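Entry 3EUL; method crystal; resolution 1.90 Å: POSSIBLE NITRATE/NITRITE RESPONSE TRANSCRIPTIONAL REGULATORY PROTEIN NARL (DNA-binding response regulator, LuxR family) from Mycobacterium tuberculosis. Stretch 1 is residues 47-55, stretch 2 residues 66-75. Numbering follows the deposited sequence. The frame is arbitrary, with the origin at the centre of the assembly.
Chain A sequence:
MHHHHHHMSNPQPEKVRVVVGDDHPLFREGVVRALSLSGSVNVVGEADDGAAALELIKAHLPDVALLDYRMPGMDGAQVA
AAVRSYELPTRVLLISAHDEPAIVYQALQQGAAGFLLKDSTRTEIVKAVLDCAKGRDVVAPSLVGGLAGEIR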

# COMPACT_ATOMS: atom_id res chain seq x y z
N ALA A 47 8.02 0.86 5.70
CA ALA A 47 7.68 1.52 6.97
C ALA A 47 6.96 0.52 7.86
O ALA A 47 6.28 -0.38 7.37
CB ALA A 47 6.76 2.72 6.73
N ASP A 48 7.09 0.69 9.17
CA ASP A 48 6.29 -0.08 10.10
C ASP A 48 5.32 0.77 10.89
O ASP A 48 4.67 0.26 11.79
CB ASP A 48 7.17 -0.94 11.02
CG ASP A 48 8.40 -0.22 11.50
OD1 ASP A 48 8.24 0.78 12.24
OD2 ASP A 48 9.52 -0.64 11.11
N ASP A 49 5.17 2.04 10.54
CA ASP A 49 4.07 2.82 11.08
C ASP A 49 3.57 3.86 10.09
O ASP A 49 4.24 4.15 9.09
CB ASP A 49 4.45 3.45 12.41
CG ASP A 49 5.45 4.54 12.27
OD1 ASP A 49 5.02 5.71 12.15
OD2 ASP A 49 6.66 4.22 12.29
N GLY A 50 2.37 4.36 10.33
CA GLY A 50 1.68 5.10 9.28
C GLY A 50 2.31 6.45 8.99
O GLY A 50 2.27 6.91 7.86
N ALA A 51 2.84 7.10 10.02
CA ALA A 51 3.35 8.47 9.84
C ALA A 51 4.62 8.39 9.01
O ALA A 51 4.89 9.25 8.16
CB ALA A 51 3.61 9.14 11.19
N ALA A 52 5.40 7.33 9.24
CA ALA A 52 6.59 7.06 8.51
C ALA A 52 6.28 6.68 7.04
O ALA A 52 7.01 7.06 6.13
CB ALA A 52 7.40 5.90 9.21
N ALA A 53 5.23 5.90 6.84
CA ALA A 53 4.73 5.57 5.51
C ALA A 53 4.36 6.83 4.75
O ALA A 53 4.70 7.00 3.58
CB ALA A 53 3.50 4.63 5.64
N LEU A 54 3.67 7.73 5.41
CA LEU A 54 3.30 8.98 4.76
C LEU A 54 4.54 9.83 4.37
O LEU A 54 4.60 10.41 3.27
CB LEU A 54 2.38 9.76 5.67
CG LEU A 54 1.96 11.12 5.13
CD1 LEU A 54 1.22 10.98 3.82
CD2 LEU A 54 1.11 11.85 6.16
N GLU A 55 5.52 9.87 5.26
CA GLU A 55 6.72 10.60 4.97
C GLU A 55 7.49 9.99 3.82
O GLU A 55 8.02 10.73 3.00
CB GLU A 55 7.60 10.72 6.22
CG GLU A 55 8.79 11.63 6.03
CD GLU A 55 8.45 13.12 5.81
OE1 GLU A 55 7.42 13.64 6.34
OE2 GLU A 55 9.26 13.79 5.14
N LEU A 66 1.65 0.23 -0.90
CA LEU A 66 0.87 -0.89 -0.39
C LEU A 66 0.97 -0.98 1.12
O LEU A 66 2.04 -1.36 1.66
CB LEU A 66 1.39 -2.18 -1.02
CG LEU A 66 0.78 -3.49 -0.56
CD1 LEU A 66 -0.73 -3.52 -0.78
CD2 LEU A 66 1.51 -4.63 -1.35
N LEU A 67 -0.13 -0.62 1.82
CA LEU A 67 -0.09 -0.38 3.26
C LEU A 67 -1.09 -1.21 4.06
O LEU A 67 -2.26 -1.35 3.67
CB LEU A 67 -0.43 1.07 3.53
CG LEU A 67 0.40 2.14 2.83
CD1 LEU A 67 -0.09 3.52 3.26
CD2 LEU A 67 1.86 1.93 3.16
N ASP A 68 -0.64 -1.77 5.17
CA ASP A 68 -1.57 -2.45 6.07
C ASP A 68 -2.63 -1.47 6.51
O ASP A 68 -2.33 -0.32 6.81
CB ASP A 68 -0.78 -3.04 7.24
CG ASP A 68 -1.64 -3.77 8.25
OD1 ASP A 68 -2.62 -4.45 7.91
OD2 ASP A 68 -1.28 -3.66 9.44
N TYR A 69 -3.89 -1.90 6.57
CA TYR A 69 -4.94 -1.02 7.06
C TYR A 69 -4.64 -0.56 8.51
O TYR A 69 -4.79 0.60 8.82
CB TYR A 69 -6.31 -1.70 6.95
CG TYR A 69 -7.40 -0.88 7.52
CD1 TYR A 69 -7.76 0.32 6.96
CD2 TYR A 69 -8.08 -1.29 8.66
CE1 TYR A 69 -8.76 1.10 7.51
CE2 TYR A 69 -9.07 -0.52 9.22
CZ TYR A 69 -9.40 0.66 8.66
OH TYR A 69 -10.44 1.40 9.18
N ARG A 70 -4.16 -1.46 9.35
CA ARG A 70 -3.89 -1.17 10.75
C ARG A 70 -2.43 -0.87 11.06
O ARG A 70 -1.81 -1.46 11.94
CB ARG A 70 -4.43 -2.29 11.64
CG ARG A 70 -5.97 -2.20 11.79
CD ARG A 70 -6.36 -1.42 13.04
NE ARG A 70 -6.03 -2.27 14.19
CZ ARG A 70 -6.38 -2.07 15.45
NH1 ARG A 70 -7.09 -1.02 15.82
NH2 ARG A 70 -5.98 -2.95 16.36
N MET A 71 -1.86 0.09 10.37
CA MET A 71 -0.54 0.56 10.76
C MET A 71 -0.68 1.36 12.05
O MET A 71 -1.65 2.08 12.20
CB MET A 71 0.04 1.39 9.67
CG MET A 71 0.61 0.52 8.55
SD MET A 71 1.23 1.58 7.31
CE MET A 71 -0.18 2.69 7.15
N PRO A 72 0.31 1.26 12.96
CA PRO A 72 0.27 2.11 14.14
C PRO A 72 0.46 3.60 13.81
O PRO A 72 1.05 3.96 12.78
CB PRO A 72 1.44 1.61 15.00
CG PRO A 72 1.93 0.37 14.33
CD PRO A 72 1.52 0.42 12.93
N GLY A 73 -0.09 4.45 14.67
CA GLY A 73 0.12 5.90 14.66
C GLY A 73 -0.76 6.64 13.69
O GLY A 73 -1.26 7.72 13.96
N MET A 74 -0.95 6.04 12.54
CA MET A 74 -1.82 6.62 11.53
C MET A 74 -2.19 5.45 10.64
O MET A 74 -1.32 4.79 10.11
CB MET A 74 -1.05 7.71 10.82
CG MET A 74 -1.71 8.34 9.66
SD MET A 74 -0.63 9.65 9.02
CE MET A 74 -1.74 10.20 7.76
N ASP A 75 -3.47 5.12 10.58
CA ASP A 75 -3.89 3.92 9.91
C ASP A 75 -3.85 4.10 8.40
O ASP A 75 -3.63 5.22 7.93
CB ASP A 75 -5.26 3.40 10.41
CG ASP A 75 -6.45 4.24 9.98
OD1 ASP A 75 -6.61 4.63 8.80
OD2 ASP A 75 -7.33 4.41 10.87

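What fills the apolar centre of the contact? Ala53, in the first turn of the helix, points its CB toward the other stretch, where Ala53 CB lies 4.0 Å from CD2 of Leu67 and 4.2 Å from SD of Met71. All three residues are buried. The small methyl of Ala53 packs against both side chains, and Leu67 and the longer Met71 both point toward it.

How does the packing continue along the helix? The CA-to-CB bond of Leu54 points sideways, yet its CD2 comes within 3.7 Å of Met74 CE. Met74 makes this reach with all three chi angles in the t well, an extended side chain that begins near the helix start, its CB 4.0 Å from Ala51 N. It has more area covered by the other stretch than any other residue here, 69 Å² of its surface.

Why does a glycine suit position 50? Gly50 CA lies 3.1 Å from Met74 O, in a CA-H...O contact, and Gly50 CA is 3.7 Å from Met71 CE. An ideal CB on Gly50 would point toward the second stretch and clash with Met74 O. The missing side chain thus allows the two backbones to approach closely.

What ties the polar edge together? Gly50 N donates a nearly straight hydrogen bond to Pro72 O, 2.8 Å long, the sole hydrogen bond between the stretches. Pro72 O also accepts a weak bond from Met74 N at 2.9 Å, within its own stretch. Beside it, Asp49 caps the helix: Asp49 OD1 accepts weak bonds from Ala51 N at 3.3 Å and Ala52 N at 3.4 Å. Farther out, the exposed Pro72 rests its CD 3.4 Å from Asp48 O.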